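Local coordinates for serine-rich secreted cell wall anchored (LPXTG-motif ) protein (Lactobacillus reuteri ATCC 53608, PDB 5NXK) that probably acts as a cell-surface adhesin, its beta-solenoid binding region helping the gut bacterium attach to its host, at residues R229-V235 against T261-L267. Residues are numbered along the deposited sequence; the frame is centred on the assembly and turned at random.
Sequences RENHFIV and TRGNIEL
Phe-233 (chi1 t) lies beside Ile-265, CD2 to CG2 4.1 Å, within the solenoid interior, and nearby Val-235 CG2 meets Leu-267 CD2 at 3.7 Å. Strands 230-235 and 261-267, extended (phi/psi around -130/130 from Glu-230 and Arg-262 on; Arg-229 -120/-34), run parallel, 11° between axes 4.6 Å apart, with Phe-233 level with Ile-265. Backbone hydrogen bonds alternate in direction: Asn-264 N to Asn-231 O 2.9 Å, Phe-233 N to Asn-264 O 3.0 Å, Glu-266 N to Phe-233 O 2.9 Å, Val-235 N to Glu-266 O 2.8 Å. Asn-231 (chi1 m) points inward; its ND2 donates to Arg-262 O (3.1 Å) and its OD1 accepts from Gly-227 N. On the outer face His-232 lies level with Asn-264, and Ile-234 with Glu-266; a water joins His-232 ND1 (2.8 Å) to Glu-266 OE1 (3.0 Å). The Arg-229 guanidinium stacks on that of Arg-262, centres 4.3 Å apart; Arg-262 NH1 donates to Arg-229 O (2.9 Å), while Arg-229 NE bridges to Glu-230 OE2 (2.9 Å). Such stacking of coils characterises the pectate lyase-like beta-solenoid. Strands 200-205 and 289-295 flank the pair, and Phe-233 reaches strands 221-226 and 248-252 across the interior.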
loop_
_atom_site.group_PDB
_atom_site.type_symbol
_atom_site.label_atom_id
_atom_site.label_comp_id
_atom_site.label_asym_id
_atom_site.label_seq_id
_atom_site.Cartn_x
_atom_site.Cartn_y
_atom_site.Cartn_z
ATOM N N ARG A 229 17.774 0.466 -6.540
ATOM C CA ARG A 229 18.280 1.061 -7.790
ATOM C C ARG A 229 17.441 2.252 -8.297
ATOM O O ARG A 229 17.986 3.166 -8.904
ATOM C CB ARG A 229 18.425 0.006 -8.908
ATOM C CG ARG A 229 17.140 -0.609 -9.468
ATOM C CD ARG A 229 17.393 -1.219 -10.890
ATOM N NE ARG A 229 17.245 -0.204 -11.947
ATOM C CZ ARG A 229 18.226 0.228 -12.743
ATOM N NH1 ARG A 229 19.449 -0.283 -12.635
ATOM N NH2 ARG A 229 17.981 1.171 -13.658
ATOM N N GLU A 230 16.124 2.230 -8.097
ATOM C CA GLU A 230 15.279 3.338 -8.565
ATOM C C GLU A 230 14.182 3.662 -7.560
ATOM O O GLU A 230 13.644 2.774 -6.882
ATOM C CB GLU A 230 14.593 3.029 -9.912
ATOM C CG GLU A 230 15.495 2.659 -11.100
ATOM C CD GLU A 230 14.690 2.275 -12.353
ATOM O OE1 GLU A 230 13.589 2.846 -12.568
ATOM O OE2 GLU A 230 15.114 1.333 -13.074
ATOM N N ASN A 231 13.838 4.943 -7.497
ATOM C CA ASN A 231 12.742 5.433 -6.667
ATOM C C ASN A 231 11.942 6.432 -7.489
ATOM O O ASN A 231 12.508 7.392 -7.970
ATOM C CB ASN A 231 13.276 6.091 -5.395
ATOM C CG ASN A 231 13.971 5.101 -4.478
ATOM O OD1 ASN A 231 13.320 4.413 -3.691
ATOM N ND2 ASN A 231 15.295 4.990 -4.611
ATOM N N HIS A 232 10.640 6.229 -7.634
ATOM C CA HIS A 232 9.851 7.105 -8.501
ATOM C C HIS A 232 8.600 7.624 -7.824
ATOM O O HIS A 232 7.942 6.888 -7.101
ATOM C CB HIS A 232 9.430 6.375 -9.777
ATOM C CG HIS A 232 10.567 5.932 -10.631
ATOM N ND1 HIS A 232 11.105 6.726 -11.632
ATOM C CD2 HIS A 232 11.247 4.762 -10.684
ATOM C CE1 HIS A 232 12.079 6.076 -12.230
ATOM N NE2 HIS A 232 12.190 4.876 -11.671
ATOM N N PHE A 233 8.279 8.893 -8.055
ATOM C CA PHE A 233 6.951 9.407 -7.730
ATOM C C PHE A 233 6.469 10.121 -8.977
ATOM O O PHE A 233 7.050 11.142 -9.375
ATOM C CB PHE A 233 6.975 10.355 -6.528
ATOM C CG PHE A 233 5.612 10.904 -6.148
ATOM C CD1 PHE A 233 4.507 10.065 -6.078
ATOM C CD2 PHE A 233 5.452 12.247 -5.815
ATOM C CE1 PHE A 233 3.257 10.553 -5.710
ATOM C CE2 PHE A 233 4.208 12.748 -5.445
ATOM C CZ PHE A 233 3.110 11.907 -5.385
ATOM N N ILE A 234 5.462 9.548 -9.627
ATOM C CA ILE A 234 5.021 10.030 -10.925
ATOM C C ILE A 234 3.571 10.483 -10.838
ATOM O O ILE A 234 2.699 9.700 -10.507
ATOM C CB ILE A 234 5.146 8.952 -12.014
ATOM C CG1 ILE A 234 6.587 8.462 -12.114
ATOM C CG2 ILE A 234 4.699 9.510 -13.363
ATOM C CD1 ILE A 234 6.741 7.250 -12.997
ATOM N N VAL A 235 3.331 11.753 -11.121
ATOM C CA VAL A 235 1.993 12.313 -11.130
ATOM C C VAL A 235 1.640 12.674 -12.576
ATOM O O VAL A 235 2.243 13.567 -13.162
ATOM C CB VAL A 235 1.909 13.537 -10.224
ATOM C CG1 VAL A 235 0.522 14.183 -10.321
ATOM C CG2 VAL A 235 2.259 13.134 -8.793
ATOM N N THR A 261 21.698 4.760 -5.307
ATOM C CA THR A 261 20.407 4.617 -5.957
ATOM C C THR A 261 19.999 5.865 -6.746
ATOM O O THR A 261 20.779 6.806 -6.903
ATOM C CB THR A 261 19.333 4.240 -4.915
ATOM O OG1 THR A 261 18.145 3.792 -5.572
ATOM C CG2 THR A 261 19.049 5.402 -3.949
ATOM N N ARG A 262 18.794 5.833 -7.301
ATOM C CA ARG A 262 18.304 6.919 -8.151
ATOM C C ARG A 262 16.945 7.385 -7.637
ATOM O O ARG A 262 16.208 6.594 -7.054
ATOM C CB ARG A 262 18.156 6.415 -9.585
ATOM C CG ARG A 262 19.439 5.846 -10.185
ATOM C CD ARG A 262 19.140 5.227 -11.542
ATOM N NE ARG A 262 20.264 4.473 -12.104
ATOM C CZ ARG A 262 20.827 3.384 -11.575
ATOM N NH1 ARG A 262 20.390 2.861 -10.424
ATOM N NH2 ARG A 262 21.846 2.818 -12.214
ATOM N N GLY A 263 16.597 8.644 -7.892
ATOM C CA GLY A 263 15.272 9.144 -7.574
ATOM C C GLY A 263 14.772 9.976 -8.743
ATOM O O GLY A 263 15.531 10.705 -9.371
ATOM N N ASN A 264 13.491 9.842 -9.051
ATOM C CA ASN A 264 12.891 10.612 -10.120
ATOM C C ASN A 264 11.456 10.955 -9.713
ATOM O O ASN A 264 10.615 10.069 -9.463
ATOM C CB ASN A 264 12.921 9.848 -11.457
ATOM C CG ASN A 264 14.315 9.836 -12.103
ATOM O OD1 ASN A 264 15.128 8.937 -11.834
ATOM N ND2 ASN A 264 14.599 10.830 -12.950
ATOM N N ILE A 265 11.187 12.252 -9.654
ATOM C CA ILE A 265 9.858 12.745 -9.374
ATOM C C ILE A 265 9.394 13.556 -10.589
ATOM O O ILE A 265 10.091 14.455 -11.058
ATOM C CB ILE A 265 9.842 13.578 -8.100
ATOM C CG1 ILE A 265 10.342 12.722 -6.919
ATOM C CG2 ILE A 265 8.443 14.161 -7.837
ATOM C CD1 ILE A 265 10.444 13.476 -5.618
ATOM N N GLU A 266 8.235 13.199 -11.125
ATOM C CA GLU A 266 7.750 13.827 -12.344
ATOM C C GLU A 266 6.326 14.295 -12.122
ATOM O O GLU A 266 5.460 13.503 -11.785
ATOM C CB GLU A 266 7.822 12.851 -13.527
ATOM C CG GLU A 266 9.252 12.365 -13.858
ATOM C CD GLU A 266 9.320 11.367 -15.023
ATOM O OE1 GLU A 266 8.767 10.251 -14.894
ATOM O OE2 GLU A 266 9.933 11.695 -16.063
ATOM N N LEU A 267 6.092 15.586 -12.311
ATOM C CA LEU A 267 4.774 16.175 -12.108
ATOM C C LEU A 267 4.306 16.694 -13.462
ATOM O O LEU A 267 4.799 17.709 -13.945
ATOM C CB LEU A 267 4.822 17.304 -11.075
ATOM C CG LEU A 267 5.452 16.972 -9.708
ATOM C CD1 LEU A 267 5.283 18.099 -8.697
ATOM C CD2 LEU A 267 4.879 15.686 -9.141
HETATM O O HOH W 1 14.686 6.539 -10.060
HETATM O O HOH W 2 9.728 8.991 -12.368
#